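Local coordinates for protein probable porin (Pseudomonas aeruginosa, PDB 4FT6) that probably forms a water-filled channel across the outer membrane for the uptake of small molecules, as in other OprD-family porins, at residues Q35-E40 / P76-S81; V199-A204 / D213-S218; V232-T237 / R251-F256. All blocks are in the same frame, centred on the assembly; numbering follows the deposited sequence.

Interaction 1: residues Q35-E40 / P76-S81; sequences QSKQEE and PDRAGS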
loop_
_atom_site.group_PDB
_atom_site.type_symbol
_atom_site.label_atom_id
_atom_site.label_comp_id
_atom_site.label_asym_id
_atom_site.label_seq_id
_atom_site.Cartn_x
_atom_site.Cartn_y
_atom_site.Cartn_z
ATOM N N GLN A 35 -8.007 -25.764 -1.253
ATOM C CA GLN A 35 -7.195 -25.222 -2.343
ATOM C C GLN A 35 -5.700 -25.306 -2.018
ATOM O O GLN A 35 -5.233 -24.745 -1.024
ATOM C CB GLN A 35 -7.570 -23.770 -2.664
ATOM C CG GLN A 35 -7.305 -23.406 -4.121
ATOM C CD GLN A 35 -7.158 -21.919 -4.349
ATOM O OE1 GLN A 35 -7.163 -21.128 -3.400
ATOM N NE2 GLN A 35 -7.014 -21.527 -5.613
ATOM N N SER A 36 -4.949 -25.987 -2.874
ATOM C CA SER A 36 -3.539 -26.239 -2.618
ATOM C C SER A 36 -2.635 -25.053 -2.938
ATOM O O SER A 36 -1.536 -24.937 -2.392
ATOM C CB SER A 36 -3.079 -27.452 -3.430
ATOM O OG SER A 36 -1.729 -27.761 -3.142
ATOM N N LYS A 37 -3.101 -24.167 -3.811
ATOM C CA LYS A 37 -2.198 -23.229 -4.454
ATOM C C LYS A 37 -2.941 -22.085 -5.134
ATOM O O LYS A 37 -4.026 -22.282 -5.676
ATOM C CB LYS A 37 -1.388 -23.995 -5.504
ATOM C CG LYS A 37 -0.278 -23.220 -6.152
ATOM C CD LYS A 37 0.110 -23.855 -7.481
ATOM C CE LYS A 37 0.530 -25.303 -7.359
ATOM N NZ LYS A 37 1.030 -25.795 -8.678
ATOM N N GLN A 38 -2.365 -20.889 -5.076
ATOM C CA GLN A 38 -2.750 -19.815 -5.981
ATOM C C GLN A 38 -1.563 -19.582 -6.897
ATOM O O GLN A 38 -0.534 -19.054 -6.462
ATOM C CB GLN A 38 -3.067 -18.518 -5.230
ATOM C CG GLN A 38 -4.269 -18.577 -4.308
ATOM C CD GLN A 38 -4.308 -17.420 -3.306
ATOM O OE1 GLN A 38 -3.484 -16.497 -3.354
ATOM N NE2 GLN A 38 -5.262 -17.478 -2.383
ATOM N N GLU A 39 -1.686 -19.983 -8.160
ATOM C CA GLU A 39 -0.596 -19.773 -9.109
ATOM C C GLU A 39 -1.097 -19.185 -10.406
ATOM O O GLU A 39 -1.696 -19.897 -11.213
ATOM C CB GLU A 39 0.126 -21.082 -9.417
ATOM C CG GLU A 39 1.258 -20.931 -10.409
ATOM C CD GLU A 39 1.860 -22.261 -10.790
ATOM O OE1 GLU A 39 1.117 -23.268 -10.788
ATOM O OE2 GLU A 39 3.072 -22.302 -11.088
ATOM N N GLU A 40 -0.841 -17.898 -10.615
ATOM C CA GLU A 40 -1.276 -17.230 -11.843
ATOM C C GLU A 40 -0.177 -16.381 -12.472
ATOM O O GLU A 40 0.821 -16.046 -11.828
ATOM C CB GLU A 40 -2.540 -16.395 -11.598
ATOM C CG GLU A 40 -3.788 -17.228 -11.348
ATOM C CD GLU A 40 -5.011 -16.387 -11.046
ATOM O OE1 GLU A 40 -6.073 -16.631 -11.672
ATOM O OE2 GLU A 40 -4.913 -15.486 -10.179
ATOM N N PRO A 76 -8.687 -22.925 -12.986
ATOM C CA PRO A 76 -9.645 -22.593 -11.916
ATOM C C PRO A 76 -9.243 -23.148 -10.542
ATOM O O PRO A 76 -9.524 -22.507 -9.524
ATOM C CB PRO A 76 -10.961 -23.226 -12.403
ATOM C CG PRO A 76 -10.804 -23.304 -13.915
ATOM C CD PRO A 76 -9.337 -23.630 -14.112
ATOM N N ASP A 77 -8.568 -24.297 -10.513
ATOM C CA ASP A 77 -8.135 -24.904 -9.250
ATOM C C ASP A 77 -7.108 -24.060 -8.487
ATOM O O ASP A 77 -6.788 -24.346 -7.332
ATOM C CB ASP A 77 -7.580 -26.315 -9.480
ATOM C CG ASP A 77 -6.420 -26.334 -10.466
ATOM O OD1 ASP A 77 -6.572 -25.777 -11.571
ATOM O OD2 ASP A 77 -5.357 -26.906 -10.142
ATOM N N ARG A 78 -6.612 -23.000 -9.112
ATOM C CA ARG A 78 -5.538 -22.230 -8.508
ATOM C C ARG A 78 -5.607 -20.737 -8.796
ATOM O O ARG A 78 -4.565 -20.124 -9.000
ATOM C CB ARG A 78 -4.188 -22.785 -8.989
ATOM C CG ARG A 78 -4.053 -22.866 -10.498
ATOM C CD ARG A 78 -2.735 -23.475 -10.941
ATOM N NE ARG A 78 -2.775 -23.779 -12.376
ATOM C CZ ARG A 78 -2.234 -23.025 -13.331
ATOM N NH1 ARG A 78 -1.572 -21.922 -13.015
ATOM N NH2 ARG A 78 -2.349 -23.382 -14.605
ATOM N N ALA A 79 -6.809 -20.152 -8.763
ATOM C CA ALA A 79 -7.044 -18.833 -9.377
ATOM C C ALA A 79 -7.253 -17.580 -8.485
ATOM O O ALA A 79 -7.330 -16.463 -9.003
ATOM C CB ALA A 79 -8.179 -18.937 -10.432
ATOM N N GLY A 80 -7.354 -17.724 -7.173
ATOM C CA GLY A 80 -7.641 -16.542 -6.370
ATOM C C GLY A 80 -6.458 -15.640 -6.035
ATOM O O GLY A 80 -6.443 -15.009 -4.983
ATOM N N SER A 81 -5.476 -15.555 -6.925
ATOM C CA SER A 81 -4.200 -14.925 -6.573
ATOM C C SER A 81 -4.266 -13.422 -6.349
ATOM O O SER A 81 -3.373 -12.851 -5.715
ATOM C CB SER A 81 -3.152 -15.207 -7.644
ATOM O OG SER A 81 -3.279 -14.283 -8.706
#

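Interaction 2: residues V199-A204 / D213-S218; sequences VGLWQA and DYYSLS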
loop_
_atom_site.group_PDB
_atom_site.type_symbol
_atom_site.label_atom_id
_atom_site.label_comp_id
_atom_site.label_asym_id
_atom_site.label_seq_id
_atom_site.Cartn_x
_atom_site.Cartn_y
_atom_site.Cartn_z
ATOM N N VAL A 199 6.105 15.842 12.180
ATOM C CA VAL A 199 5.025 15.433 13.057
ATOM C C VAL A 199 3.721 15.488 12.259
ATOM O O VAL A 199 3.463 16.455 11.533
ATOM C CB VAL A 199 4.960 16.321 14.312
ATOM C CG1 VAL A 199 4.971 17.787 13.925
ATOM C CG2 VAL A 199 3.741 15.983 15.135
ATOM N N GLY A 200 2.926 14.426 12.355
ATOM C CA GLY A 200 1.718 14.319 11.564
ATOM C C GLY A 200 0.472 14.131 12.405
ATOM O O GLY A 200 0.529 13.557 13.493
ATOM N N LEU A 201 -0.660 14.603 11.889
ATOM C CA LEU A 201 -1.925 14.493 12.593
ATOM C C LEU A 201 -3.035 14.234 11.608
ATOM O O LEU A 201 -3.207 14.966 10.628
ATOM C CB LEU A 201 -2.212 15.767 13.363
ATOM C CG LEU A 201 -2.095 15.538 14.857
ATOM C CD1 LEU A 201 -1.392 16.715 15.488
ATOM C CD2 LEU A 201 -3.502 15.346 15.410
ATOM N N TRP A 202 -3.787 13.176 11.860
ATOM C CA TRP A 202 -4.801 12.757 10.921
ATOM C C TRP A 202 -6.045 12.294 11.635
ATOM O O TRP A 202 -5.980 11.735 12.741
ATOM C CB TRP A 202 -4.269 11.610 10.091
ATOM C CG TRP A 202 -3.120 11.991 9.220
ATOM C CD1 TRP A 202 -1.814 12.133 9.598
ATOM C CD2 TRP A 202 -3.166 12.265 7.809
ATOM N NE1 TRP A 202 -1.046 12.486 8.510
ATOM C CE2 TRP A 202 -1.848 12.570 7.399
ATOM C CE3 TRP A 202 -4.192 12.285 6.856
ATOM C CZ2 TRP A 202 -1.527 12.888 6.070
ATOM C CZ3 TRP A 202 -3.879 12.604 5.544
ATOM C CH2 TRP A 202 -2.553 12.894 5.161
ATOM N N GLN A 203 -7.178 12.517 10.981
ATOM C CA GLN A 203 -8.460 12.091 11.504
ATOM C C GLN A 203 -9.305 11.662 10.320
ATOM O O GLN A 203 -9.448 12.413 9.344
ATOM C CB GLN A 203 -9.147 13.232 12.237
ATOM C CG GLN A 203 -10.581 12.916 12.619
ATOM C CD GLN A 203 -10.760 12.753 14.109
ATOM O OE1 GLN A 203 -11.850 12.444 14.589
ATOM N NE2 GLN A 203 -9.684 12.959 14.854
ATOM N N ALA A 204 -9.844 10.451 10.389
ATOM C CA ALA A 204 -10.684 9.968 9.315
ATOM C C ALA A 204 -11.971 9.432 9.893
ATOM O O ALA A 204 -12.012 8.959 11.038
ATOM C CB ALA A 204 -9.977 8.904 8.502
ATOM N N ASP A 213 -8.094 8.200 14.490
ATOM C CA ASP A 213 -7.070 9.224 14.629
ATOM C C ASP A 213 -5.728 8.596 14.332
ATOM O O ASP A 213 -5.536 7.395 14.564
ATOM C CB ASP A 213 -7.055 9.788 16.049
ATOM C CG ASP A 213 -8.403 10.284 16.482
ATOM O OD1 ASP A 213 -9.194 10.643 15.591
ATOM O OD2 ASP A 213 -8.681 10.308 17.701
ATOM N N TYR A 214 -4.796 9.401 13.830
ATOM C CA TYR A 214 -3.435 8.932 13.615
ATOM C C TYR A 214 -2.415 10.005 13.977
ATOM O O TYR A 214 -2.499 11.144 13.508
ATOM C CB TYR A 214 -3.247 8.478 12.170
ATOM C CG TYR A 214 -1.834 8.049 11.836
ATOM C CD1 TYR A 214 -1.305 6.875 12.344
ATOM C CD2 TYR A 214 -1.038 8.815 10.998
ATOM C CE1 TYR A 214 -0.013 6.481 12.025
ATOM C CE2 TYR A 214 0.250 8.433 10.677
ATOM C CZ TYR A 214 0.759 7.263 11.189
ATOM O OH TYR A 214 2.045 6.876 10.878
ATOM N N TYR A 215 -1.453 9.631 14.814
ATOM C CA TYR A 215 -0.398 10.537 15.255
ATOM C C TYR A 215 0.921 10.007 14.736
ATOM O O TYR A 215 1.176 8.797 14.793
ATOM C CB TYR A 215 -0.330 10.569 16.776
ATOM C CG TYR A 215 -1.649 10.842 17.430
ATOM C CD1 TYR A 215 -2.564 9.826 17.633
ATOM C CD2 TYR A 215 -1.981 12.114 17.864
ATOM C CE1 TYR A 215 -3.785 10.073 18.237
ATOM C CE2 TYR A 215 -3.206 12.371 18.474
ATOM C CZ TYR A 215 -4.099 11.345 18.658
ATOM O OH TYR A 215 -5.317 11.572 19.250
ATOM N N SER A 216 1.773 10.906 14.259
ATOM C CA SER A 216 2.985 10.480 13.579
ATOM C C SER A 216 4.199 11.291 13.998
ATOM O O SER A 216 4.127 12.506 14.191
ATOM C CB SER A 216 2.796 10.582 12.069
ATOM O OG SER A 216 4.025 10.359 11.415
ATOM N N LEU A 217 5.325 10.608 14.122
ATOM C CA LEU A 217 6.554 11.239 14.570
ATOM C C LEU A 217 7.710 10.579 13.856
ATOM O O LEU A 217 7.823 9.354 13.868
ATOM C CB LEU A 217 6.722 11.048 16.073
ATOM C CG LEU A 217 6.931 12.332 16.863
ATOM C CD1 LEU A 217 7.804 13.285 16.066
ATOM C CD2 LEU A 217 5.587 12.964 17.194
ATOM N N SER A 218 8.578 11.376 13.245
ATOM C CA SER A 218 9.645 10.810 12.438
ATOM C C SER A 218 10.857 11.717 12.397
ATOM O O SER A 218 10.726 12.939 12.389
ATOM C CB SER A 218 9.144 10.536 11.018
ATOM O OG SER A 218 9.538 11.568 10.136
#

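Interaction 3: residues V232-T237 / R251-F256; sequences VGLFDT and RALTGF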
loop_
_atom_site.group_PDB
_atom_site.type_symbol
_atom_site.label_atom_id
_atom_site.label_comp_id
_atom_site.label_asym_id
_atom_site.label_seq_id
_atom_site.Cartn_x
_atom_site.Cartn_y
_atom_site.Cartn_z
ATOM N N VAL A 232 7.809 6.686 14.533
ATOM C CA VAL A 232 6.805 6.054 15.372
ATOM C C VAL A 232 5.427 6.606 14.995
ATOM O O VAL A 232 5.278 7.806 14.774
ATOM C CB VAL A 232 7.123 6.266 16.869
ATOM C CG1 VAL A 232 7.365 7.737 17.161
ATOM C CG2 VAL A 232 6.011 5.714 17.736
ATOM N N GLY A 233 4.434 5.728 14.874
ATOM C CA GLY A 233 3.074 6.160 14.618
ATOM C C GLY A 233 2.080 5.513 15.569
ATOM O O GLY A 233 2.352 4.446 16.130
ATOM N N LEU A 234 0.924 6.153 15.749
ATOM C CA LEU A 234 -0.148 5.591 16.566
ATOM C C LEU A 234 -1.518 5.769 15.912
ATOM O O LEU A 234 -1.903 6.881 15.545
ATOM C CB LEU A 234 -0.160 6.234 17.951
ATOM C CG LEU A 234 -1.233 5.690 18.897
ATOM C CD1 LEU A 234 -1.000 4.199 19.128
ATOM C CD2 LEU A 234 -1.204 6.452 20.208
ATOM N N PHE A 235 -2.249 4.669 15.754
ATOM C CA PHE A 235 -3.631 4.739 15.295
ATOM C C PHE A 235 -4.536 4.554 16.498
ATOM O O PHE A 235 -4.313 3.661 17.320
ATOM C CB PHE A 235 -3.942 3.613 14.311
ATOM C CG PHE A 235 -3.365 3.815 12.937
ATOM C CD1 PHE A 235 -2.067 3.397 12.630
ATOM C CD2 PHE A 235 -4.135 4.398 11.926
ATOM C CE1 PHE A 235 -1.544 3.580 11.335
ATOM C CE2 PHE A 235 -3.614 4.586 10.634
ATOM C CZ PHE A 235 -2.323 4.176 10.336
ATOM N N ASP A 236 -5.564 5.382 16.599
ATOM C CA ASP A 236 -6.584 5.180 17.613
ATOM C C ASP A 236 -7.939 5.153 16.920
ATOM O O ASP A 236 -8.393 6.174 16.371
ATOM C CB ASP A 236 -6.539 6.296 18.638
ATOM C CG ASP A 236 -7.289 5.952 19.892
ATOM O OD1 ASP A 236 -7.455 4.744 20.169
ATOM O OD2 ASP A 236 -7.713 6.889 20.603
ATOM N N THR A 237 -8.577 3.984 16.921
ATOM C CA THR A 237 -9.820 3.812 16.186
ATOM C C THR A 237 -10.981 3.398 17.077
ATOM O O THR A 237 -10.880 2.434 17.842
ATOM C CB THR A 237 -9.684 2.767 15.074
ATOM O OG1 THR A 237 -8.630 3.143 14.177
ATOM C CG2 THR A 237 -11.002 2.660 14.302
ATOM N N ARG A 251 -6.301 0.396 19.260
ATOM C CA ARG A 251 -5.197 1.331 19.313
ATOM C C ARG A 251 -4.113 0.488 18.651
ATOM O O ARG A 251 -4.024 -0.717 18.911
ATOM C CB ARG A 251 -4.881 1.694 20.780
ATOM C CG ARG A 251 -3.693 2.647 21.018
ATOM C CD ARG A 251 -3.688 3.330 22.437
ATOM N NE ARG A 251 -3.710 2.415 23.588
ATOM C CZ ARG A 251 -2.714 2.236 24.463
ATOM N NH1 ARG A 251 -1.569 2.899 24.347
ATOM N NH2 ARG A 251 -2.864 1.380 25.465
ATOM N N ALA A 252 -3.344 1.073 17.740
ATOM C CA ALA A 252 -2.318 0.304 17.042
ATOM C C ALA A 252 -1.021 1.092 16.973
ATOM O O ALA A 252 -0.973 2.164 16.362
ATOM C CB ALA A 252 -2.789 -0.060 15.642
ATOM N N LEU A 253 0.030 0.559 17.595
ATOM C CA LEU A 253 1.326 1.235 17.648
ATOM C C LEU A 253 2.334 0.577 16.712
ATOM O O LEU A 253 2.339 -0.651 16.548
ATOM C CB LEU A 253 1.867 1.213 19.078
ATOM C CG LEU A 253 3.283 1.718 19.383
ATOM C CD1 LEU A 253 3.338 3.235 19.487
ATOM C CD2 LEU A 253 3.774 1.091 20.674
ATOM N N THR A 254 3.180 1.401 16.101
ATOM C CA THR A 254 4.229 0.930 15.209
ATOM C C THR A 254 5.382 1.908 15.309
ATOM O O THR A 254 5.184 3.082 15.619
ATOM C CB THR A 254 3.754 0.848 13.731
ATOM O OG1 THR A 254 4.880 0.606 12.878
ATOM C CG2 THR A 254 3.095 2.156 13.295
ATOM N N GLY A 255 6.588 1.426 15.053
ATOM C CA GLY A 255 7.755 2.282 15.085
ATOM C C GLY A 255 8.964 1.486 14.645
ATOM O O GLY A 255 8.984 0.258 14.745
ATOM N N PHE A 256 9.979 2.166 14.139
ATOM C CA PHE A 256 11.212 1.474 13.821
ATOM C C PHE A 256 12.398 2.400 13.968
ATOM O O PHE A 256 12.247 3.614 14.136
ATOM C CB PHE A 256 11.178 0.939 12.395
ATOM C CG PHE A 256 11.141 2.021 11.342
ATOM C CD1 PHE A 256 12.299 2.702 10.978
ATOM C CD2 PHE A 256 9.951 2.343 10.692
ATOM C CE1 PHE A 256 12.276 3.703 10.016
ATOM C CE2 PHE A 256 9.922 3.346 9.711
ATOM C CZ PHE A 256 11.089 4.025 9.377
#

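Interaction 1: residues Q35-E40 / P76-S81
Gln35 opens the contact by laying its amide end against the backbone of Asp77 and Arg78. With CG anti to the backbone N (chi1 -152°) and the chain extended beyond it, NE2 makes a weak hydrogen bond of 3.3 Å to Asp77 O and also packs on Arg78 CA. At the next contact along, Arg78 CA makes a C-H...O contact of 3.2 Å with Lys37 O. Gln38 packs on Gly80 and Ser81: its CD comes within 3.6 Å of Gly80 O, and its CB rests on Ser81 CB. Glu39 carries the main grip on Arg78. Its backbone N donates to Arg78 O at 3.0 Å, and Arg78 returns a weak bond at the edge of its guanidinium, NH1 to Glu39 O at 2.7 Å with an N-H...O angle of 130°. Glu39 OE1 lies well out of the guanidinium plane, and the carboxylate and guanidinium planes are 70° apart; its long salt bridge to Arg78 NH1 (3.7 Å) is one of charge alone. Lys37 NZ meets that OE1 from above the carboxylate plane, while Glu39 OE2 bonds to Tyr23 OH and Arg78 NH1 has Asp73 as a second partner. Glu40 finally reaches Ser81: Glu40 OE2 accepts from Ser81 OG through its anti lone pair and, weakly, from Ser81 N, and Glu40 OE1 is held by Ser74 OG. Residues 35-40 lead into strand 37-50, which pairs antiparallel with strand 14-28 through Ser36 with Phe28, Gln38 with Arg26 and Glu40 with Phe24. Residues 76-81 belong to the long loop joining strands 58-71 and 95-107; by the usual porin topology this is probably an extracellular loop, lying against the start of strand 37-50, with Ser81 also touching Phe24 of strand 14-28.

Interaction 2: residues V199-A204 / D213-S218
Trp202 O receives two groups from the facing strand: the backbone N of Tyr214 at 2.8 Å, with an N-H...O angle of 157°, and a C-H...O contact from Asp213 CA at 3.3 Å. The reverse bond, Trp202 N to Tyr214 O, completes the hydrogen-bonded pair. Two residues along, Gly200 and Ser216 form the next hydrogen-bonded pair, with Gly200 N lying 2.9 Å from Ser216 O. Between and beyond these come the non-hydrogen-bonded pairs Val199 with Leu217, Leu201 with Tyr215 and Gln203 with Asp213. The two strands form an antiparallel beta hairpin in the wall of the porin barrel, and its two faces differ. Trp202 and Tyr214 share the face covered by Pro122, which fits a loop folded into the barrel interior, whereas Leu201, Tyr215 and Leu217 are exposed on the other, consistent with a membrane-facing surface. On the Pro122 side the two aromatic side chains lie side by side. Trp202 CG is placed beside its backbone N (chi1 -65°) and Tyr214 CG anti to its own. Trp202 CD1 lies 3.7 Å from Tyr214 CD2, in the plane of the tyrosine ring at its edge. The ring planes are oblique to one another, 54° apart. The indole is also stacked on His152. Ser216 CB packs beside Gly200, which has no side chain, 3.9 Å from Gly200 CA. On the outer face contacts are looser: Val199 CG2 touches Leu217 CD2 at 4.1 Å, and Leu201 CD2 approaches Tyr215 CE2 at 4.3 Å. Gln203 and Asp213 run alongside each other, pointing the same way, but the modelled approach of amide to carboxylate is poorly angled and doubtful, and is not counted as a hydrogen bond.

Interaction 3: residues V232-T237 / R251-F256
Leu234 CD1 reaches across to the neighbouring strand, 3.4 Å from Ala252 O and 3.6 Å from Arg251 CG, in an antiparallel hairpin of the porin barrel wall. Its CG is anti to the backbone N (chi1 -179°), and CD1 also packs on Leu253 CB. Further along the same face, Val232 CG2 meets Leu253 CD1 at 4.0 Å, the two side chains crossing at a slant. On the opposite face Phe235 CB packs on Ala252 CB at 4.1 Å, and Ala252 O lies at the edge of the phenyl ring. Behind these contacts stand the backbone bonds that set the register: Phe235 N to Ala252 O is nearly straight at 176°, and Ala252 N returns to Phe235 O at 2.8 Å, while Gly233 and Thr254 form the second such pair. Farther out, Met279 and Pro288 pack on Phe235, consistent with a loop lying inside the barrel, and Arg251 makes a cation-pi contact with Tyr274 of strand 264-274. Thr254 OG1, anti to the backbone N, bonds to Val290 N, while Thr254 CG2, between the backbone N and the carbonyl carbon, lies 3.7 Å from Gly233 O.

How the interactions relate
Interactions 2 and 3 are successive hairpins of the barrel wall, joined directly by strands 210-223 and 226-239: Leu217 O faces Val232 N and Asp213 N faces Asp236 O, each at 2.8 Å and probably hydrogen-bonded. Tyr214 CE1 and Phe235 CE1 are 3.4 Å apart, so aromatic side chains of the two hairpins touch on the inner face. All three contacts are partly buried. In interactions 2 and 3 the inner face is largely buried, while the outer carries mostly apolar, partly or fully exposed side chains, with polar ones such as Arg251 toward one end. Interaction 1, about 39 Å from interaction 2 between centres, lies nearer the barrel's end, where charged and amide side chains do much of the binding.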